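Local atomic coordinates of acetyltransferase, GNAT family (Streptococcus pneumoniae, PDB entry 2ATR), a protein that probably transfers an acetyl group from acetyl-coenzyme A to a substrate not yet known, as a member of the GNAT acetyltransferase family. Residues A[2-7]-A[85-90]; A[77-82]-A[108-113]; A[114-117]-A[121-124]. All blocks are in the same frame, centred on the assembly; numbering follows the deposited sequence.

Contact 1 of 3, residues A[2-7]-A[85-90]; sequences ITIKKQ and SSLMKE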
loop_
_atom_site.group_PDB
_atom_site.type_symbol
_atom_site.label_atom_id
_atom_site.label_comp_id
_atom_site.label_asym_id
_atom_site.label_seq_id
_atom_site.Cartn_x
_atom_site.Cartn_y
_atom_site.Cartn_z
ATOM N N ILE A 2 14.552 1.594 -11.717
ATOM C CA ILE A 2 13.323 0.956 -11.191
ATOM C C ILE A 2 12.108 1.039 -12.108
ATOM O O ILE A 2 11.796 2.078 -12.646
ATOM C CB ILE A 2 12.951 1.390 -9.726
ATOM C CG1 ILE A 2 13.881 0.696 -8.707
ATOM C CG2 ILE A 2 11.522 0.986 -9.394
ATOM C CD1 ILE A 2 15.075 1.484 -8.348
ATOM N N THR A 3 11.438 -0.087 -12.246
ATOM C CA THR A 3 10.272 -0.229 -13.064
ATOM C C THR A 3 9.051 -0.300 -12.158
ATOM O O THR A 3 9.041 -1.009 -11.160
ATOM C CB THR A 3 10.364 -1.529 -13.918
ATOM O OG1 THR A 3 11.535 -1.457 -14.732
ATOM C CG2 THR A 3 9.173 -1.673 -14.812
ATOM N N ILE A 4 8.032 0.446 -12.521
ATOM C CA ILE A 4 6.744 0.327 -11.836
ATOM C C ILE A 4 5.804 -0.333 -12.826
ATOM O O ILE A 4 5.539 0.228 -13.914
ATOM C CB ILE A 4 6.211 1.688 -11.312
ATOM C CG1 ILE A 4 7.273 2.467 -10.473
ATOM C CG2 ILE A 4 4.812 1.538 -10.636
ATOM C CD1 ILE A 4 7.799 1.804 -9.157
ATOM N N LYS A 5 5.342 -1.528 -12.449
ATOM C CA LYS A 5 4.488 -2.368 -13.286
ATOM C C LYS A 5 3.186 -2.783 -12.608
ATOM O O LYS A 5 3.180 -3.356 -11.487
ATOM C CB LYS A 5 5.251 -3.603 -13.792
ATOM C CG LYS A 5 5.919 -3.351 -15.153
ATOM C CD LYS A 5 6.844 -4.507 -15.597
ATOM C CE LYS A 5 7.521 -4.208 -16.975
ATOM N NZ LYS A 5 6.863 -4.906 -18.120
ATOM N N LYS A 6 2.081 -2.444 -13.282
ATOM C CA LYS A 6 0.761 -2.935 -12.945
ATOM C C LYS A 6 0.679 -4.421 -13.145
ATOM O O LYS A 6 1.084 -4.937 -14.184
ATOM C CB LYS A 6 -0.313 -2.278 -13.814
ATOM C CG LYS A 6 -1.667 -2.411 -13.225
ATOM C CD LYS A 6 -2.647 -1.517 -13.984
ATOM C CE LYS A 6 -4.047 -1.680 -13.452
ATOM N NZ LYS A 6 -4.478 -3.094 -13.484
ATOM N N GLN A 7 0.064 -5.078 -12.168
ATOM C CA GLN A 7 -0.071 -6.525 -12.095
ATOM C C GLN A 7 -1.526 -6.964 -12.102
ATOM O O GLN A 7 -2.333 -6.419 -11.338
ATOM C CB GLN A 7 0.535 -6.967 -10.769
ATOM C CG GLN A 7 1.241 -8.258 -10.825
ATOM C CD GLN A 7 2.567 -8.192 -11.555
ATOM O OE1 GLN A 7 3.090 -9.235 -11.966
ATOM N NE2 GLN A 7 3.128 -6.978 -11.712
ATOM N N SER A 85 6.864 6.693 -3.517
ATOM C CA SER A 85 6.125 7.748 -4.263
ATOM C C SER A 85 5.593 7.300 -5.594
ATOM O O SER A 85 4.453 7.587 -5.964
ATOM C CB SER A 85 7.003 8.945 -4.608
ATOM O OG SER A 85 7.260 9.706 -3.475
ATOM N N SER A 86 6.484 6.664 -6.350
ATOM C CA SER A 86 6.160 6.107 -7.628
ATOM C C SER A 86 5.022 5.137 -7.524
ATOM O O SER A 86 4.085 5.244 -8.288
ATOM C CB SER A 86 7.413 5.417 -8.213
ATOM O OG SER A 86 8.413 6.400 -8.345
ATOM N N LEU A 87 5.120 4.191 -6.578
ATOM C CA LEU A 87 4.062 3.178 -6.347
ATOM C C LEU A 87 2.670 3.847 -6.056
ATOM O O LEU A 87 1.654 3.512 -6.682
ATOM C CB LEU A 87 4.465 2.249 -5.211
ATOM C CG LEU A 87 5.549 1.186 -5.551
ATOM C CD1 LEU A 87 5.935 0.456 -4.238
ATOM C CD2 LEU A 87 5.002 0.194 -6.585
HETATM N N MSE A 88 2.705 4.813 -5.152
HETATM C CA MSE A 88 1.545 5.619 -4.753
HETATM C C MSE A 88 0.940 6.391 -5.949
HETATM O O MSE A 88 -0.267 6.341 -6.209
HETATM C CB MSE A 88 1.966 6.565 -3.591
HETATM C CG MSE A 88 2.029 5.871 -2.170
HETATM SE SE MSE A 88 0.420 5.465 -1.404
HETATM C CE MSE A 88 -0.049 7.162 -0.920
ATOM N N LYS A 89 1.783 7.098 -6.689
ATOM C CA LYS A 89 1.296 7.900 -7.841
ATOM C C LYS A 89 0.687 7.058 -8.943
ATOM O O LYS A 89 -0.413 7.391 -9.423
ATOM C CB LYS A 89 2.377 8.865 -8.353
ATOM C CG LYS A 89 2.761 9.938 -7.321
ATOM C CD LYS A 89 4.019 10.748 -7.754
ATOM C CE LYS A 89 4.467 11.704 -6.693
ATOM N NZ LYS A 89 3.349 12.572 -6.158
ATOM N N GLU A 90 1.314 5.932 -9.292
ATOM C CA GLU A 90 0.695 5.005 -10.284
ATOM C C GLU A 90 -0.585 4.305 -9.835
ATOM O O GLU A 90 -1.567 4.231 -10.605
ATOM C CB GLU A 90 1.662 3.943 -10.797
ATOM C CG GLU A 90 2.919 4.510 -11.478
ATOM C CD GLU A 90 2.595 5.420 -12.674
ATOM O OE1 GLU A 90 1.638 5.119 -13.423
ATOM O OE2 GLU A 90 3.292 6.452 -12.849
#
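Ile4 of strand 2-7 faces Leu87 of helix 83-92 with 6.7 Å between their CA atoms, and the two segments run in nearly the same sense, at 32° to each other. Their axes approach to 9.2 Å. The contact belongs to the GNAT fold. Strand 2-7 is an outermost strand of the mixed sheet, and helix 83-92 is the one that follows the presumed pyrophosphate-binding loop.

Ile4 is the one strand residue that makes the contact, and it uses both branches of its side chain. With chi1 at -51°, CG1 is anti to the carbonyl carbon, and CG2 is the branch anti to the backbone N. This sends CG1 and CG2 to two successive turns of the helix. On the earlier turn, Ile4 CG1 lies 3.7 Å from Ser86 CB. The further bend at chi2 (-62°) keeps Ile4 CD1 over the same CB carbon and lets it touch the tip of Leu87, with 4.1 Å between Ile4 CD1 and Leu87 CD2. Leu87 comes up from the sheet side, where it also packs on Leu72 of strand 66-74. It joins the edge strand to the buried layer between helix and sheet.

The polar ends look elsewhere. Ser86 meets Ile4 through its CB alone, and its OG hydrogen-bonds back to Gly82 O at the start of the helix. Glu90, which also touches Tyr45 of strand 43-49, contributes only its aliphatic part. The contact is therefore purely apolar, although Glu90 itself is exposed. Strand 2-7 is tied to the sheet by backbone bonds of Thr3, Lys5 and Gln7 to strand 43-49. On the later turn of the helix, the CG2 methyl of Ile4 rests against Glu90 CG at 3.6 Å.

Contact 2 of 3, residues A[77-82]-A[108-113]; sequences SYQRQG and TEKNVG
Lys110 reaches out from the first turn of helix 109-117 and meets Gln79 and Arg80 of the loop 77-82 near its end. The backbones stay well apart, with 10.8 Å between Arg80 CA and Lys110 CA. Long side chains alone bridge this distance.

The van der Waals part lies between Lys110 and Arg80. Lys110 is stretched out as far as CE, and its chain crosses that of Arg80 at about a right angle. Lys110 CE sits 3.5 Å from Arg80 NH2, in an oblique approach to the guanidinium group.

The polar part is loose. The last torsion of Lys110 (chi4 -101°) turns its NZ aside toward the amide of Gln79. Lys110 NZ ends 3.6 Å from Gln79 OE1, too far for a hydrogen bond. Two positive groups also come near each other here, with 4.6 Å from Arg80 NH2 to Lys110 NZ. The like charges are not in contact.

Capping fixes the start of the helix that carries Lys110. Thr108 is the N-cap residue, and its OG1 accepts from Asn111 N at 3.2 Å. In the loop, Gly82, with positive phi, takes the N-cap position of helix 83-92.

Gln79 and Gly82 match the start of the Q/R-x-x-G-x-G/A signature of GNAT enzymes. By analogy with relatives, this loop and the N-terminus of helix 83-92 probably form the pyrophosphate site for acetyl-coenzyme A.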
loop_
_atom_site.group_PDB
_atom_site.type_symbol
_atom_site.label_atom_id
_atom_site.label_comp_id
_atom_site.label_asym_id
_atom_site.label_seq_id
_atom_site.Cartn_x
_atom_site.Cartn_y
_atom_site.Cartn_z
ATOM N N SER A 77 16.066 -2.055 2.237
ATOM C CA SER A 77 17.412 -1.857 1.702
ATOM C C SER A 77 17.447 -0.829 0.552
ATOM O O SER A 77 18.484 -0.189 0.350
ATOM C CB SER A 77 18.149 -3.201 1.413
ATOM O OG SER A 77 17.354 -4.177 0.800
ATOM N N TYR A 78 16.319 -0.676 -0.169
ATOM C CA TYR A 78 16.079 0.387 -1.166
ATOM C C TYR A 78 15.470 1.561 -0.384
ATOM O O TYR A 78 15.765 1.711 0.813
ATOM C CB TYR A 78 15.136 -0.108 -2.309
ATOM C CG TYR A 78 15.778 -1.162 -3.234
ATOM C CD1 TYR A 78 16.189 -0.829 -4.520
ATOM C CD2 TYR A 78 16.004 -2.475 -2.785
ATOM C CE1 TYR A 78 16.810 -1.755 -5.344
ATOM C CE2 TYR A 78 16.593 -3.425 -3.604
ATOM C CZ TYR A 78 17.023 -3.058 -4.884
ATOM O OH TYR A 78 17.629 -3.994 -5.705
ATOM N N GLN A 79 14.626 2.394 -0.998
ATOM C CA GLN A 79 13.924 3.468 -0.198
ATOM C C GLN A 79 14.688 4.767 -0.228
ATOM O O GLN A 79 15.871 4.787 -0.554
ATOM C CB GLN A 79 13.737 3.087 1.278
ATOM C CG GLN A 79 12.483 2.265 1.662
ATOM C CD GLN A 79 12.385 2.053 3.165
ATOM O OE1 GLN A 79 13.102 2.704 3.953
ATOM N NE2 GLN A 79 11.502 1.163 3.582
ATOM N N ARG A 80 14.002 5.852 0.135
ATOM C CA ARG A 80 14.534 7.223 0.040
ATOM C C ARG A 80 15.021 7.622 -1.373
ATOM O O ARG A 80 15.709 8.631 -1.534
ATOM C CB ARG A 80 15.571 7.503 1.152
ATOM C CG ARG A 80 14.921 7.631 2.553
ATOM C CD ARG A 80 15.936 7.927 3.672
ATOM N NE ARG A 80 15.374 7.745 5.024
ATOM C CZ ARG A 80 15.571 6.670 5.803
ATOM N NH1 ARG A 80 16.318 5.645 5.375
ATOM N NH2 ARG A 80 15.011 6.611 7.014
ATOM N N GLN A 81 14.650 6.831 -2.387
ATOM C CA GLN A 81 14.880 7.174 -3.811
ATOM C C GLN A 81 13.569 7.188 -4.615
ATOM O O GLN A 81 13.547 6.952 -5.852
ATOM C CB GLN A 81 15.929 6.260 -4.462
ATOM C CG GLN A 81 15.553 4.786 -4.615
ATOM C CD GLN A 81 16.741 3.961 -5.137
ATOM O OE1 GLN A 81 17.136 4.088 -6.302
ATOM N NE2 GLN A 81 17.308 3.110 -4.269
ATOM N N GLY A 82 12.473 7.464 -3.897
ATOM C CA GLY A 82 11.207 7.742 -4.522
ATOM C C GLY A 82 10.428 6.532 -5.000
ATOM O O GLY A 82 9.509 6.704 -5.769
ATOM N N THR A 108 4.500 7.635 13.095
ATOM C CA THR A 108 5.868 8.138 13.263
ATOM C C THR A 108 6.144 9.344 12.374
ATOM O O THR A 108 5.514 9.560 11.325
ATOM C CB THR A 108 6.924 7.041 12.941
ATOM O OG1 THR A 108 6.926 6.800 11.538
ATOM C CG2 THR A 108 6.585 5.710 13.656
ATOM N N GLU A 109 7.146 10.113 12.760
ATOM C CA GLU A 109 7.509 11.293 12.001
ATOM C C GLU A 109 7.797 10.955 10.530
ATOM O O GLU A 109 7.374 11.657 9.632
ATOM C CB GLU A 109 8.705 11.963 12.706
ATOM C CG GLU A 109 9.345 13.088 11.959
ATOM C CD GLU A 109 10.417 13.727 12.802
ATOM O OE1 GLU A 109 11.312 12.984 13.275
ATOM O OE2 GLU A 109 10.336 14.950 13.018
ATOM N N LYS A 110 8.455 9.826 10.296
ATOM C CA LYS A 110 8.792 9.354 8.945
ATOM C C LYS A 110 7.586 8.954 8.105
ATOM O O LYS A 110 7.483 9.313 6.908
ATOM C CB LYS A 110 9.719 8.144 9.046
ATOM C CG LYS A 110 10.074 7.561 7.707
ATOM C CD LYS A 110 10.977 6.325 7.838
ATOM C CE LYS A 110 11.610 6.031 6.482
ATOM N NZ LYS A 110 10.910 4.908 5.773
ATOM N N ASN A 111 6.691 8.173 8.712
ATOM C CA ASN A 111 5.513 7.685 8.002
ATOM C C ASN A 111 4.602 8.831 7.689
ATOM O O ASN A 111 4.143 8.962 6.563
ATOM C CB ASN A 111 4.772 6.642 8.808
ATOM C CG ASN A 111 5.448 5.287 8.757
ATOM O OD1 ASN A 111 6.430 5.091 8.027
ATOM N ND2 ASN A 111 4.893 4.336 9.485
ATOM N N VAL A 112 4.369 9.667 8.688
ATOM C CA VAL A 112 3.403 10.726 8.552
ATOM C C VAL A 112 3.957 11.730 7.565
ATOM O O VAL A 112 3.209 12.163 6.673
ATOM C CB VAL A 112 2.924 11.330 9.886
ATOM C CG1 VAL A 112 2.110 12.671 9.651
ATOM C CG2 VAL A 112 2.050 10.318 10.622
ATOM N N GLY A 113 5.257 12.065 7.678
ATOM C CA GLY A 113 5.868 13.035 6.759
ATOM C C GLY A 113 5.791 12.529 5.317
ATOM O O GLY A 113 5.487 13.290 4.412
#

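Contact 3 of 3, residues A[114-117]-A[121-124]; sequences FYRS and EILS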
loop_
_atom_site.group_PDB
_atom_site.type_symbol
_atom_site.label_atom_id
_atom_site.label_comp_id
_atom_site.label_asym_id
_atom_site.label_seq_id
_atom_site.Cartn_x
_atom_site.Cartn_y
_atom_site.Cartn_z
ATOM N N PHE A 114 6.027 11.235 5.096
ATOM C CA PHE A 114 5.911 10.653 3.761
ATOM C C PHE A 114 4.479 10.731 3.147
ATOM O O PHE A 114 4.317 11.184 2.013
ATOM C CB PHE A 114 6.457 9.229 3.671
ATOM C CG PHE A 114 6.033 8.509 2.385
ATOM C CD1 PHE A 114 6.667 8.800 1.176
ATOM C CD2 PHE A 114 4.991 7.578 2.379
ATOM C CE1 PHE A 114 6.272 8.159 -0.024
ATOM C CE2 PHE A 114 4.591 6.969 1.191
ATOM C CZ PHE A 114 5.248 7.271 -0.006
ATOM N N TYR A 115 3.469 10.304 3.892
ATOM C CA TYR A 115 2.078 10.368 3.396
ATOM C C TYR A 115 1.572 11.819 3.192
ATOM O O TYR A 115 0.829 12.097 2.241
ATOM C CB TYR A 115 1.151 9.552 4.288
ATOM C CG TYR A 115 1.418 8.078 4.167
ATOM C CD1 TYR A 115 1.290 7.419 2.900
ATOM C CD2 TYR A 115 1.883 7.335 5.273
ATOM C CE1 TYR A 115 1.560 6.034 2.780
ATOM C CE2 TYR A 115 2.208 5.954 5.156
ATOM C CZ TYR A 115 2.030 5.320 3.924
ATOM O OH TYR A 115 2.342 3.981 3.820
ATOM N N ARG A 116 1.999 12.729 4.056
ATOM C CA ARG A 116 1.701 14.154 3.830
ATOM C C ARG A 116 2.338 14.624 2.541
ATOM O O ARG A 116 1.686 15.346 1.774
ATOM C CB ARG A 116 2.112 15.001 5.017
ATOM C CG ARG A 116 1.129 15.005 6.198
ATOM C CD ARG A 116 1.510 16.152 7.229
ATOM N NE ARG A 116 0.482 16.318 8.273
ATOM C CZ ARG A 116 0.691 16.184 9.584
ATOM N NH1 ARG A 116 1.910 15.887 10.072
ATOM N NH2 ARG A 116 -0.313 16.347 10.427
ATOM N N SER A 117 3.546 14.133 2.215
ATOM C CA SER A 117 4.200 14.540 0.942
ATOM C C SER A 117 3.413 13.970 -0.209
ATOM O O SER A 117 3.483 14.474 -1.337
ATOM C CB SER A 117 5.687 14.102 0.859
ATOM O OG SER A 117 5.746 12.710 0.559
ATOM N N GLU A 121 -3.525 13.633 4.898
ATOM C CA GLU A 121 -3.545 14.337 6.195
ATOM C C GLU A 121 -4.097 13.402 7.270
ATOM O O GLU A 121 -4.955 12.564 6.999
ATOM C CB GLU A 121 -4.398 15.660 6.100
ATOM C CG GLU A 121 -4.355 16.580 7.379
ATOM C CD GLU A 121 -2.956 16.781 7.951
ATOM O OE1 GLU A 121 -1.988 16.978 7.208
ATOM O OE2 GLU A 121 -2.815 16.660 9.174
ATOM N N ILE A 122 -3.654 13.566 8.486
ATOM C CA ILE A 122 -4.100 12.690 9.587
ATOM C C ILE A 122 -5.556 13.021 9.953
ATOM O O ILE A 122 -5.971 14.181 9.847
ATOM C CB ILE A 122 -3.156 12.707 10.804
ATOM C CG1 ILE A 122 -3.159 14.069 11.510
ATOM C CG2 ILE A 122 -1.672 12.343 10.354
ATOM C CD1 ILE A 122 -2.258 14.114 12.773
ATOM N N LEU A 123 -6.324 12.002 10.346
ATOM C CA LEU A 123 -7.766 12.196 10.563
ATOM C C LEU A 123 -8.097 13.163 11.686
ATOM O O LEU A 123 -9.103 13.849 11.584
ATOM C CB LEU A 123 -8.527 10.893 10.776
ATOM C CG LEU A 123 -8.778 9.985 9.566
ATOM C CD1 LEU A 123 -9.417 8.600 10.015
ATOM C CD2 LEU A 123 -9.528 10.635 8.448
ATOM N N SER A 124 -7.266 13.215 12.735
ATOM C CA SER A 124 -7.460 14.150 13.872
ATOM C C SER A 124 -7.502 15.648 13.469
ATOM O O SER A 124 -8.173 16.447 14.111
ATOM C CB SER A 124 -6.411 13.900 14.977
ATOM O OG SER A 124 -5.100 14.170 14.455
#
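A side-on, two-nitrogen salt bridge forms between Arg116 in the last turn of helix 109-117, the helix in the C-terminal part of the GNAT fold, and Glu121 in the loop that follows. Arg116 NE gives its hydrogen to Glu121 OE1 at 2.8 Å, in an almost straight bond (172°). Arg116 NH2 reaches Glu121 OE2 at 2.8 Å and uses the syn lone pair of that oxygen. Both oxygens lie close to the guanidinium plane, and the two flat groups are only 21° from coplanar. The paired bonds thus fix how the guanidinium is turned.

Ile122 adds an apolar side to the same group. Its CG2 lies over one face of the guanidinium, and its CD1 is 3.8 Å from Arg116 NH2.

The carboxylate is placed by its own torsions and held by its neighbours. The CB of Glu121 starts out away from the helix, but the bend at chi2 (45°) brings the carboxylate back to Arg116. Thr125 OG1 hydrogen-bonds to Glu121 OE2, so this oxygen has a second partner. The bridge links helix 109-117 to the loop that follows it, at the surface of the protein. A weak bond from Ile122 N to Glu121 OE2, at 3.3 Å, gives that oxygen a third hydrogen-bond partner.

In the fold
Along the chain, segment 77-82 of contact 2 falls between the two of contact 1, segment 108-113 after both, and contact 3 comes last. Contact 2 is about 16 Å from contact 1 and about 13 Å from contact 3, centre to centre; contacts 1 and 3 are about 20 Å apart. Contacts 2 and 3 share helix 109-117, one near each end. Val112 and Ile122 touch between them. Loop 77-82 of contact 2 runs directly into helix 83-92 of contact 1, and Ile2 touches Gln81. Phe114 and Tyr115 pack on helix 83-92 through Ser85 and Met88. Together the contacts join the edge strand, the presumed cofactor loop and the last helix of the GNAT fold.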